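PDB 4NJ5: histone-lysine N-methyltransferase family member SUVH9, which takes part in gene silencing and RNA-directed DNA methylation, lacks methyltransferase activity, and may bind methylated DNA and recruit RNA polymerase V to chromatin. Local coordinates for residues G73-V78 against M93-H98; S101-L106 against T119-S124; G171-V176 against D194-I199; I83-F88 against A491-P496. One frame throughout, in Å; residues are numbered along the deposited sequence.

Overall arrangement
Contacts 1, 2 and 3 gather in the SRA domain, their centres about 10 to 12 Å apart, whereas contact 4 joins that domain to the SET domain across 402 intervening residues. Contacts 2 and 3 share a sheet: strands 117-124 and 174-180 are neighbours, with Val121 N 2.8 Å from Arg175 O. Contact 1 plugs into both. Leu95 O lies 2.7 Å from Ser120 OG of contact 2, and Gly73 O lies 2.7 Å from Arg175 NH1 of contact 3. Contact 4 meets contact 1 where Leu95 CD1 packs 3.6 Å from Phe84 CE1, but its nearest atoms stay about 8 Å from contact 3. All four lie away from the zinc cluster.

Contact 1 (G73-V78 against M93-H98); sequences GSIPGV and MGLHGH
Leu95, which packs on Ile75 and Val78, has its carbonyl oxygen gripped by two donors from the adjacent sheet, Ser120 OG and Arg175 NE, two bonds that tie the loop 93-98 to the sheet at this carbonyl. Across the contact itself the meeting is apolar. Val78 and Leu95 reach toward each other tip to tip: Val78 CG1, anti to its backbone N (chi1 -177°), comes to 3.9 Å from Leu95 CD1 and sits almost equally near CD2. The other valine methyl serves a different neighbour, Val78 CG2 lying 4.1 Å from Met93 CG, with the two side chains at about a right angle; beyond CG the bent methionine chain leads away. Ile75 covers the backbone of the loop. Its CD1 approaches Gly94 O to 3.4 Å, while its CG2 lies against Met93 O and its CG1 touches Leu95 CD2. Gly94 O is satisfied by Asn66 ND2, so the isoleucine methyl rests on an oxygen already paired.

Turns on both sides set these side chains out. A type II turn, closed by Val78 N to Ile75 O at 3.0 Å, brings Ile75 and Val78 to the same partner, and its third residue, Gly77, has a positive phi that suits glycine. Gly94 is the C-prime residue of a Schellman motif that ends helix 87-92 and turns the chain toward Leu95. The buried patch thus lies in the SRA domain, at the end of helix 87-92, bordered by helix 8-35, which touches Val78 and Met93, and by strands 174-180 and 190-206, which meet Leu95.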
# COMPACT_ATOMS: atom_id res chain seq x y z
N GLY A 73 -15.20 15.98 -11.87
CA GLY A 73 -14.41 16.51 -10.77
C GLY A 73 -14.01 15.42 -9.80
O GLY A 73 -13.76 14.29 -10.21
N SER A 74 -13.96 15.75 -8.52
CA SER A 74 -13.46 14.82 -7.51
C SER A 74 -14.37 13.59 -7.34
O SER A 74 -15.59 13.70 -7.41
CB SER A 74 -13.29 15.53 -6.17
OG SER A 74 -12.57 16.74 -6.33
N ILE A 75 -13.75 12.43 -7.13
CA ILE A 75 -14.48 11.24 -6.74
C ILE A 75 -14.48 11.17 -5.21
O ILE A 75 -13.41 11.12 -4.59
CB ILE A 75 -13.85 9.96 -7.32
CG1 ILE A 75 -13.71 10.06 -8.84
CG2 ILE A 75 -14.66 8.73 -6.94
CD1 ILE A 75 -15.04 10.23 -9.58
N PRO A 76 -15.67 11.19 -4.59
CA PRO A 76 -15.77 11.21 -3.13
C PRO A 76 -15.08 10.01 -2.51
O PRO A 76 -15.34 8.87 -2.92
CB PRO A 76 -17.28 11.16 -2.88
CG PRO A 76 -17.88 11.72 -4.12
CD PRO A 76 -17.00 11.25 -5.23
N GLY A 77 -14.20 10.26 -1.54
CA GLY A 77 -13.48 9.19 -0.87
C GLY A 77 -12.12 8.91 -1.48
O GLY A 77 -11.28 8.27 -0.85
N VAL A 78 -11.90 9.36 -2.71
CA VAL A 78 -10.61 9.19 -3.36
C VAL A 78 -9.85 10.50 -3.31
O VAL A 78 -10.28 11.51 -3.87
CB VAL A 78 -10.76 8.74 -4.83
CG1 VAL A 78 -9.39 8.51 -5.45
CG2 VAL A 78 -11.60 7.48 -4.91
N MET A 93 -12.39 2.26 -8.90
CA MET A 93 -12.54 3.45 -8.07
C MET A 93 -13.18 4.63 -8.79
O MET A 93 -13.20 5.75 -8.27
CB MET A 93 -11.20 3.87 -7.47
CG MET A 93 -11.07 3.55 -5.99
SD MET A 93 -11.54 1.85 -5.64
CE MET A 93 -10.20 0.97 -6.43
N GLY A 94 -13.71 4.39 -9.99
CA GLY A 94 -14.42 5.42 -10.74
C GLY A 94 -13.59 6.60 -11.20
O GLY A 94 -14.13 7.64 -11.57
N LEU A 95 -12.27 6.45 -11.18
CA LEU A 95 -11.37 7.52 -11.60
C LEU A 95 -11.26 7.62 -13.12
O LEU A 95 -11.23 8.70 -13.68
CB LEU A 95 -9.98 7.33 -11.00
CG LEU A 95 -9.79 7.73 -9.54
CD1 LEU A 95 -8.53 7.10 -8.97
CD2 LEU A 95 -9.75 9.25 -9.40
N HIS A 96 -11.19 6.46 -13.77
CA HIS A 96 -10.98 6.41 -15.21
C HIS A 96 -11.55 5.11 -15.73
O HIS A 96 -11.16 4.03 -15.28
CB HIS A 96 -9.48 6.49 -15.51
CG HIS A 96 -9.16 6.82 -16.93
ND1 HIS A 96 -9.18 5.88 -17.94
CD2 HIS A 96 -8.80 7.99 -17.52
CE1 HIS A 96 -8.85 6.45 -19.08
NE2 HIS A 96 -8.62 7.74 -18.85
N GLY A 97 -12.47 5.20 -16.68
CA GLY A 97 -13.21 4.05 -17.15
C GLY A 97 -12.68 3.35 -18.38
O GLY A 97 -13.23 2.33 -18.80
N HIS A 98 -11.61 3.88 -18.98
CA HIS A 98 -11.02 3.23 -20.16
C HIS A 98 -9.55 2.84 -19.95
O HIS A 98 -8.65 3.65 -20.18
CB HIS A 98 -11.19 4.09 -21.41
CG HIS A 98 -12.58 4.06 -21.98
ND1 HIS A 98 -13.59 4.88 -21.53
CD2 HIS A 98 -13.12 3.30 -22.96
CE1 HIS A 98 -14.69 4.63 -22.20
NE2 HIS A 98 -14.44 3.67 -23.08

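Contact 2 (S101-L106 against T119-S124); sequences SGIDFL and TSVIVS
Asp104 and Ser120 meet with CG and OG both anti to their own backbone nitrogens (chi1 -170° and -158°), and their CB atoms lie 4.2 Å apart on one face of the sheet. They belong to the antiparallel hairpin of strands 103-106 and 117-124 in the SRA domain, which here carries a classic beta bulge: Thr119 and Ser120 together face the single residue Asp104. The bulge shows in the bonding. Asp104 N donates to Ser120 O at 2.8 Å with an N-H...O angle of 174°, whereas Asp104 O serves two nitrogens, Thr119 N at 2.9 Å and, weakly, Ser120 N at 3.4 Å.

The polar ends of the facing pair turn to the loop 93-98. Asp104 OD2 accepts from Gly97 N, OD1 accepts from His98 ND1 and forms a salt bridge with Lys69 NZ, while Ser120 OG is bonded to Leu95 O. A buried carboxylate is thereby given several positive or N-H partners, which would be expected to keep it ionised.

On the reverse face, Ile103 and Val121 form the non-hydrogen-bonded pair, CG1 against CG1 at 4.4 Å, and both lie on Met164 of helix 159-169 and on Tyr139. At the bulge end, Thr119 CG2 rests 4.1 Å from Leu106 CB. Toward the other end, Ile122 CG1 lies against the carbonyl oxygens of Ser101 and Gly102. There Gly102 O takes Ile122 N at 2.9 Å, accepts from His96 NE2 as well, and is also approached by the CA-H of Val121, its CA 3.2 Å from that oxygen.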
# COMPACT_ATOMS: atom_id res chain seq x y z
N SER A 101 -7.03 3.52 -22.85
CA SER A 101 -7.11 4.81 -23.52
C SER A 101 -6.70 5.92 -22.56
O SER A 101 -6.91 5.83 -21.36
CB SER A 101 -8.53 5.07 -24.02
OG SER A 101 -8.99 3.99 -24.82
N GLY A 102 -6.11 6.98 -23.11
CA GLY A 102 -5.71 8.11 -22.31
C GLY A 102 -6.90 8.92 -21.84
O GLY A 102 -6.97 9.32 -20.68
N ILE A 103 -7.84 9.16 -22.75
CA ILE A 103 -8.99 10.00 -22.44
C ILE A 103 -10.23 9.19 -22.10
O ILE A 103 -10.65 8.33 -22.88
CB ILE A 103 -9.34 10.92 -23.62
CG1 ILE A 103 -8.11 11.73 -24.05
CG2 ILE A 103 -10.51 11.84 -23.26
CD1 ILE A 103 -8.20 12.24 -25.48
N ASP A 104 -10.81 9.46 -20.94
CA ASP A 104 -12.13 8.95 -20.63
C ASP A 104 -13.13 10.11 -20.71
O ASP A 104 -12.81 11.24 -20.34
CB ASP A 104 -12.16 8.30 -19.24
CG ASP A 104 -13.46 7.55 -18.98
OD1 ASP A 104 -14.17 7.26 -19.96
OD2 ASP A 104 -13.75 7.25 -17.80
N PHE A 105 -14.34 9.83 -21.19
CA PHE A 105 -15.32 10.90 -21.39
C PHE A 105 -16.77 10.47 -21.19
O PHE A 105 -17.11 9.29 -21.23
CB PHE A 105 -15.14 11.55 -22.76
CG PHE A 105 -15.24 10.60 -23.91
CD1 PHE A 105 -16.46 10.40 -24.54
CD2 PHE A 105 -14.13 9.90 -24.36
CE1 PHE A 105 -16.56 9.52 -25.61
CE2 PHE A 105 -14.23 9.02 -25.42
CZ PHE A 105 -15.45 8.83 -26.04
N LEU A 106 -17.64 11.41 -20.91
CA LEU A 106 -19.03 11.13 -20.63
C LEU A 106 -19.91 11.74 -21.70
O LEU A 106 -19.90 12.91 -21.90
CB LEU A 106 -19.31 11.73 -19.25
CG LEU A 106 -20.69 11.85 -18.69
CD1 LEU A 106 -21.17 10.48 -18.35
CD2 LEU A 106 -20.68 12.73 -17.49
N THR A 119 -13.62 13.62 -18.82
CA THR A 119 -13.68 13.70 -17.36
C THR A 119 -12.40 13.22 -16.69
O THR A 119 -12.19 13.45 -15.50
CB THR A 119 -14.85 12.88 -16.79
OG1 THR A 119 -14.71 11.51 -17.18
CG2 THR A 119 -16.18 13.42 -17.31
N SER A 120 -11.54 12.55 -17.46
CA SER A 120 -10.34 11.97 -16.89
C SER A 120 -9.28 11.67 -17.93
O SER A 120 -9.59 11.16 -19.02
CB SER A 120 -10.70 10.69 -16.13
OG SER A 120 -9.71 10.38 -15.17
N VAL A 121 -8.03 11.97 -17.60
CA VAL A 121 -6.92 11.65 -18.48
C VAL A 121 -5.82 10.88 -17.76
O VAL A 121 -5.60 11.06 -16.56
CB VAL A 121 -6.30 12.91 -19.13
CG1 VAL A 121 -7.29 13.54 -20.11
CG2 VAL A 121 -5.88 13.90 -18.07
N ILE A 122 -5.14 10.01 -18.50
CA ILE A 122 -3.98 9.31 -17.98
C ILE A 122 -2.74 9.97 -18.56
O ILE A 122 -2.60 10.07 -19.78
CB ILE A 122 -3.98 7.83 -18.41
CG1 ILE A 122 -5.31 7.17 -18.08
CG2 ILE A 122 -2.84 7.09 -17.72
CD1 ILE A 122 -5.53 6.94 -16.60
N VAL A 123 -1.85 10.42 -17.69
CA VAL A 123 -0.64 11.08 -18.15
C VAL A 123 0.60 10.29 -17.77
O VAL A 123 0.81 9.97 -16.60
CB VAL A 123 -0.52 12.50 -17.55
CG1 VAL A 123 0.76 13.17 -18.04
CG2 VAL A 123 -1.74 13.33 -17.92
N SER A 124 1.42 9.97 -18.76
CA SER A 124 2.70 9.32 -18.52
C SER A 124 3.68 10.30 -17.89
O SER A 124 3.71 11.48 -18.25
CB SER A 124 3.28 8.78 -19.83
OG SER A 124 2.41 7.82 -20.41

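Contact 3 (G171-V176 against D194-I199); sequences GIEVRV and DGLFRI
This is a two-strand antiparallel pairing, the hairpin of strands 174-180 and 190-206 in the SRA domain sheet, and its Ile172 and Ile199 pack against helix 159-169. Val174 and Phe197 form the hydrogen-bonded pair, with Val174 N to Phe197 O and Phe197 N to Val174 O both at 2.9 Å. The ladder continues through Val176 N to Gly195 O and Asp194 N to Val176 O. The N-to-C directions of segments 174-176 and 194-199 make 134°, so the short pair is strongly twisted from exact antiparallel.

Side chains then fill the two faces. On one, Val176 CG2 comes to 3.4 Å from Phe197 CD1, oblique to the ring, and Val174 CG2 touches Ile199 CD1. On the other, Arg175 and Leu196 run side by side, CG of the arginine against CD2 of the leucine at 3.7 Å. The guanidinium of Arg175 continues beyond this pair to Gly73 O, Ile71 O and Leu95 O. Leu196 CD1 also lies against one face of the carboxylate of Glu173, 3.4 Å from OE2.

Toward Gly171, Arg198 of strand 190-206 runs extended from CG to NE and hands NE to Gly171 O at 3.0 Å. The oxygen lies only 3° from the guanidinium plane, yet the donor stands 46° out of the carbonyl plane. Glu173 CG covers one guanidinium face, and OE2 stays 4.5 Å from NH2, well out of the plane. The attraction between these opposite charges is therefore probably a modest electrostatic one, while between these two segments the directional bond to Arg198 is the one to Gly171 O.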
# COMPACT_ATOMS: atom_id res chain seq x y z
N GLY A 171 -15.36 24.52 -19.46
CA GLY A 171 -14.59 24.69 -18.24
C GLY A 171 -14.68 23.51 -17.29
O GLY A 171 -14.72 23.67 -16.07
N ILE A 172 -14.69 22.30 -17.86
CA ILE A 172 -14.88 21.08 -17.08
C ILE A 172 -13.66 20.71 -16.25
O ILE A 172 -12.53 20.66 -16.75
CB ILE A 172 -15.26 19.89 -17.99
CG1 ILE A 172 -16.64 20.12 -18.60
CG2 ILE A 172 -15.21 18.58 -17.22
CD1 ILE A 172 -17.72 20.41 -17.58
N GLU A 173 -13.89 20.45 -14.96
CA GLU A 173 -12.87 19.88 -14.10
C GLU A 173 -12.49 18.50 -14.63
O GLU A 173 -13.33 17.61 -14.73
CB GLU A 173 -13.40 19.72 -12.68
CG GLU A 173 -13.40 20.98 -11.85
CD GLU A 173 -14.03 20.78 -10.49
OE1 GLU A 173 -15.07 20.09 -10.41
OE2 GLU A 173 -13.49 21.30 -9.49
N VAL A 174 -11.21 18.33 -14.95
CA VAL A 174 -10.72 17.05 -15.46
C VAL A 174 -9.78 16.37 -14.47
O VAL A 174 -8.81 16.98 -14.01
CB VAL A 174 -9.98 17.25 -16.80
CG1 VAL A 174 -9.33 15.96 -17.25
CG2 VAL A 174 -10.94 17.78 -17.86
N ARG A 175 -10.06 15.12 -14.14
CA ARG A 175 -9.17 14.34 -13.29
C ARG A 175 -7.92 13.93 -14.06
O ARG A 175 -8.00 13.50 -15.21
CB ARG A 175 -9.88 13.10 -12.73
CG ARG A 175 -11.04 13.42 -11.80
CD ARG A 175 -11.64 12.15 -11.20
NE ARG A 175 -12.28 11.30 -12.20
CZ ARG A 175 -13.54 11.43 -12.60
NH1 ARG A 175 -14.31 12.39 -12.10
NH2 ARG A 175 -14.03 10.61 -13.52
N VAL A 176 -6.76 14.10 -13.43
CA VAL A 176 -5.50 13.65 -14.01
C VAL A 176 -4.92 12.51 -13.17
O VAL A 176 -4.69 12.67 -11.97
CB VAL A 176 -4.47 14.79 -14.08
CG1 VAL A 176 -3.08 14.23 -14.37
CG2 VAL A 176 -4.88 15.80 -15.14
N ASP A 194 -3.49 12.88 -9.19
CA ASP A 194 -2.91 14.20 -8.96
C ASP A 194 -3.96 15.31 -8.85
O ASP A 194 -3.62 16.49 -8.77
CB ASP A 194 -1.89 14.57 -10.04
CG ASP A 194 -0.52 13.96 -9.78
OD1 ASP A 194 -0.23 13.59 -8.61
OD2 ASP A 194 0.28 13.87 -10.74
N GLY A 195 -5.24 14.94 -8.87
CA GLY A 195 -6.29 15.92 -8.67
C GLY A 195 -6.90 16.49 -9.94
O GLY A 195 -6.96 15.82 -10.98
N LEU A 196 -7.36 17.74 -9.85
CA LEU A 196 -8.15 18.36 -10.90
C LEU A 196 -7.39 19.41 -11.69
O LEU A 196 -6.67 20.24 -11.13
CB LEU A 196 -9.43 18.96 -10.30
CG LEU A 196 -10.29 17.96 -9.53
CD1 LEU A 196 -11.48 18.65 -8.87
CD2 LEU A 196 -10.75 16.84 -10.45
N PHE A 197 -7.56 19.37 -13.00
CA PHE A 197 -6.93 20.31 -13.92
C PHE A 197 -8.01 20.86 -14.83
O PHE A 197 -9.05 20.24 -15.00
CB PHE A 197 -5.88 19.58 -14.77
CG PHE A 197 -4.60 19.26 -14.05
CD1 PHE A 197 -4.57 18.36 -13.00
CD2 PHE A 197 -3.40 19.85 -14.46
CE1 PHE A 197 -3.38 18.06 -12.36
CE2 PHE A 197 -2.22 19.56 -13.82
CZ PHE A 197 -2.20 18.66 -12.76
N ARG A 198 -7.77 22.02 -15.42
CA ARG A 198 -8.68 22.54 -16.44
C ARG A 198 -7.95 22.71 -17.76
O ARG A 198 -6.77 23.06 -17.79
CB ARG A 198 -9.32 23.85 -16.00
CG ARG A 198 -10.64 23.67 -15.26
CD ARG A 198 -11.42 24.96 -15.15
NE ARG A 198 -12.57 24.80 -14.27
CZ ARG A 198 -12.56 25.06 -12.96
NH1 ARG A 198 -11.45 25.50 -12.39
NH2 ARG A 198 -13.65 24.88 -12.24
N ILE A 199 -8.65 22.44 -18.86
CA ILE A 199 -8.08 22.61 -20.18
C ILE A 199 -8.28 24.06 -20.58
O ILE A 199 -9.41 24.53 -20.70
CB ILE A 199 -8.76 21.69 -21.22
CG1 ILE A 199 -8.86 20.26 -20.67
CG2 ILE A 199 -8.00 21.71 -22.53
CD1 ILE A 199 -9.74 19.36 -21.50
O HOH W 1 -11.74 22.10 -18.64

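Contact 4 (I83-F88 against A491-P496); sequences IFFFRF and AENIPP
An interdomain seam is formed here, where strand 83-84 and the turn after it in the SRA domain meet the loop 491-496 of the SET domain, near the centre of the chain. Ile83 provides most of the apolar side. Its CG1 stands between the backbone N and the carbonyl carbon (chi1 56°), and CD1 runs on anti to CA (chi2 172°) to lie 3.6 Å from Pro495 CA. The branch methyl flanks the same ring, Ile83 CG2 being 3.7 Å from Pro495 CB, so both arms of the isoleucine touch Pro495, CD1 at its backbone and CG2 at CB.

Phe85 and Asn493 meet differently. The amide oxygen OD1 of Asn493 comes to the rim of the phenyl ring, in its plane, 3.3 Å from CE2, and the amide and ring planes are perpendicular. That geometry points the C-H of CE2 toward the amide oxygen, probably a weakly favourable approach. The amide does not depend on it, for OD1 accepts from Ala383 N and ND2 donates to Asp24 OD2.

A water supplies the polar link between the backbones: it accepts from Ile83 N at 2.8 Å and donates to Asn493 O at 3.2 Å. Arg20 of helix 8-35, which bonds Ile83 O, and Asp24 of the same helix, which bonds Asn493, bring the N-terminal helix to both sides of the seam. Apolar contact beside a water bridge, with helix 8-35 bonded to both segments, is consistent with a well-defined junction between the SRA and SET domains of this Suvar3-9 subfamily protein.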
# COMPACT_ATOMS: atom_id res chain seq x y z
N ILE A 83 -2.49 5.95 -4.43
CA ILE A 83 -1.76 5.19 -5.44
C ILE A 83 -2.52 3.94 -5.86
O ILE A 83 -3.28 3.37 -5.07
CB ILE A 83 -0.36 4.79 -4.97
CG1 ILE A 83 -0.45 4.00 -3.66
CG2 ILE A 83 0.53 6.01 -4.82
CD1 ILE A 83 0.87 3.39 -3.22
N PHE A 84 -2.30 3.54 -7.10
CA PHE A 84 -2.94 2.36 -7.68
C PHE A 84 -1.93 1.63 -8.55
O PHE A 84 -0.97 2.23 -9.03
CB PHE A 84 -4.16 2.79 -8.51
CG PHE A 84 -5.16 3.59 -7.73
CD1 PHE A 84 -5.05 4.97 -7.66
CD2 PHE A 84 -6.19 2.97 -7.05
CE1 PHE A 84 -5.96 5.71 -6.93
CE2 PHE A 84 -7.10 3.71 -6.32
CZ PHE A 84 -6.98 5.08 -6.26
N PHE A 85 -2.13 0.33 -8.74
CA PHE A 85 -1.13 -0.49 -9.43
C PHE A 85 -1.58 -1.01 -10.79
O PHE A 85 -0.78 -1.54 -11.55
CB PHE A 85 -0.69 -1.65 -8.54
CG PHE A 85 -0.13 -1.21 -7.22
CD1 PHE A 85 1.07 -0.54 -7.16
CD2 PHE A 85 -0.81 -1.48 -6.04
CE1 PHE A 85 1.59 -0.13 -5.94
CE2 PHE A 85 -0.30 -1.09 -4.82
CZ PHE A 85 0.91 -0.41 -4.77
N PHE A 86 -2.87 -0.87 -11.08
CA PHE A 86 -3.42 -1.38 -12.33
C PHE A 86 -4.41 -0.39 -12.92
O PHE A 86 -5.08 0.34 -12.19
CB PHE A 86 -4.11 -2.73 -12.11
CG PHE A 86 -3.22 -3.78 -11.49
CD1 PHE A 86 -3.26 -4.02 -10.13
CD2 PHE A 86 -2.36 -4.53 -12.28
CE1 PHE A 86 -2.45 -4.99 -9.56
CE2 PHE A 86 -1.54 -5.50 -11.71
CZ PHE A 86 -1.59 -5.73 -10.35
N ARG A 87 -4.51 -0.38 -14.25
CA ARG A 87 -5.48 0.46 -14.93
C ARG A 87 -6.91 0.13 -14.53
O ARG A 87 -7.71 1.01 -14.28
CB ARG A 87 -5.32 0.34 -16.45
CG ARG A 87 -4.02 0.88 -17.00
CD ARG A 87 -3.98 2.38 -16.90
NE ARG A 87 -3.81 3.02 -18.21
CZ ARG A 87 -4.79 3.57 -18.90
NH1 ARG A 87 -4.56 4.12 -20.08
NH2 ARG A 87 -6.02 3.56 -18.41
N PHE A 88 -7.22 -1.16 -14.47
CA PHE A 88 -8.58 -1.60 -14.17
C PHE A 88 -9.00 -1.15 -12.78
O PHE A 88 -10.16 -0.81 -12.52
CB PHE A 88 -8.67 -3.12 -14.27
CG PHE A 88 -9.85 -3.61 -15.07
CD1 PHE A 88 -11.10 -3.68 -14.49
CD2 PHE A 88 -9.69 -4.01 -16.38
CE1 PHE A 88 -12.19 -4.15 -15.21
CE2 PHE A 88 -10.77 -4.48 -17.10
CZ PHE A 88 -12.02 -4.55 -16.52
N ALA A 491 -1.75 -2.36 6.14
CA ALA A 491 -3.16 -2.73 6.04
C ALA A 491 -3.78 -2.28 4.72
O ALA A 491 -4.85 -2.76 4.33
CB ALA A 491 -3.94 -2.16 7.22
N GLU A 492 -3.12 -1.35 4.04
CA GLU A 492 -3.61 -0.86 2.75
C GLU A 492 -2.45 -0.45 1.85
O GLU A 492 -1.28 -0.56 2.24
CB GLU A 492 -4.58 0.31 2.94
CG GLU A 492 -3.99 1.48 3.71
CD GLU A 492 -5.00 2.57 3.98
OE1 GLU A 492 -6.12 2.52 3.42
OE2 GLU A 492 -4.68 3.49 4.76
N ASN A 493 -2.76 0.01 0.65
CA ASN A 493 -1.74 0.53 -0.25
C ASN A 493 -1.27 1.92 0.18
O ASN A 493 -1.91 2.92 -0.12
CB ASN A 493 -2.24 0.55 -1.70
CG ASN A 493 -2.53 -0.85 -2.23
OD1 ASN A 493 -1.77 -1.79 -1.99
ND2 ASN A 493 -3.64 -1.00 -2.95
N ILE A 494 -0.16 1.95 0.91
CA ILE A 494 0.35 3.19 1.47
C ILE A 494 1.38 3.85 0.56
O ILE A 494 2.46 3.30 0.33
CB ILE A 494 1.02 2.94 2.84
CG1 ILE A 494 0.09 2.12 3.74
CG2 ILE A 494 1.41 4.26 3.49
CD1 ILE A 494 0.74 1.63 5.03
N PRO A 495 1.06 5.03 0.02
CA PRO A 495 2.05 5.78 -0.77
C PRO A 495 3.21 6.23 0.12
O PRO A 495 3.03 6.37 1.32
CB PRO A 495 1.25 6.99 -1.29
CG PRO A 495 0.06 7.10 -0.40
CD PRO A 495 -0.25 5.71 0.06
N PRO A 496 4.38 6.43 -0.44
CA PRO A 496 5.52 6.87 0.32
C PRO A 496 5.28 8.22 0.95
O PRO A 496 4.57 9.04 0.45
CB PRO A 496 6.58 7.01 -0.72
CG PRO A 496 6.22 6.10 -1.76
CD PRO A 496 4.76 5.98 -1.77
O HOH W 2 -3.44 5.07 -1.91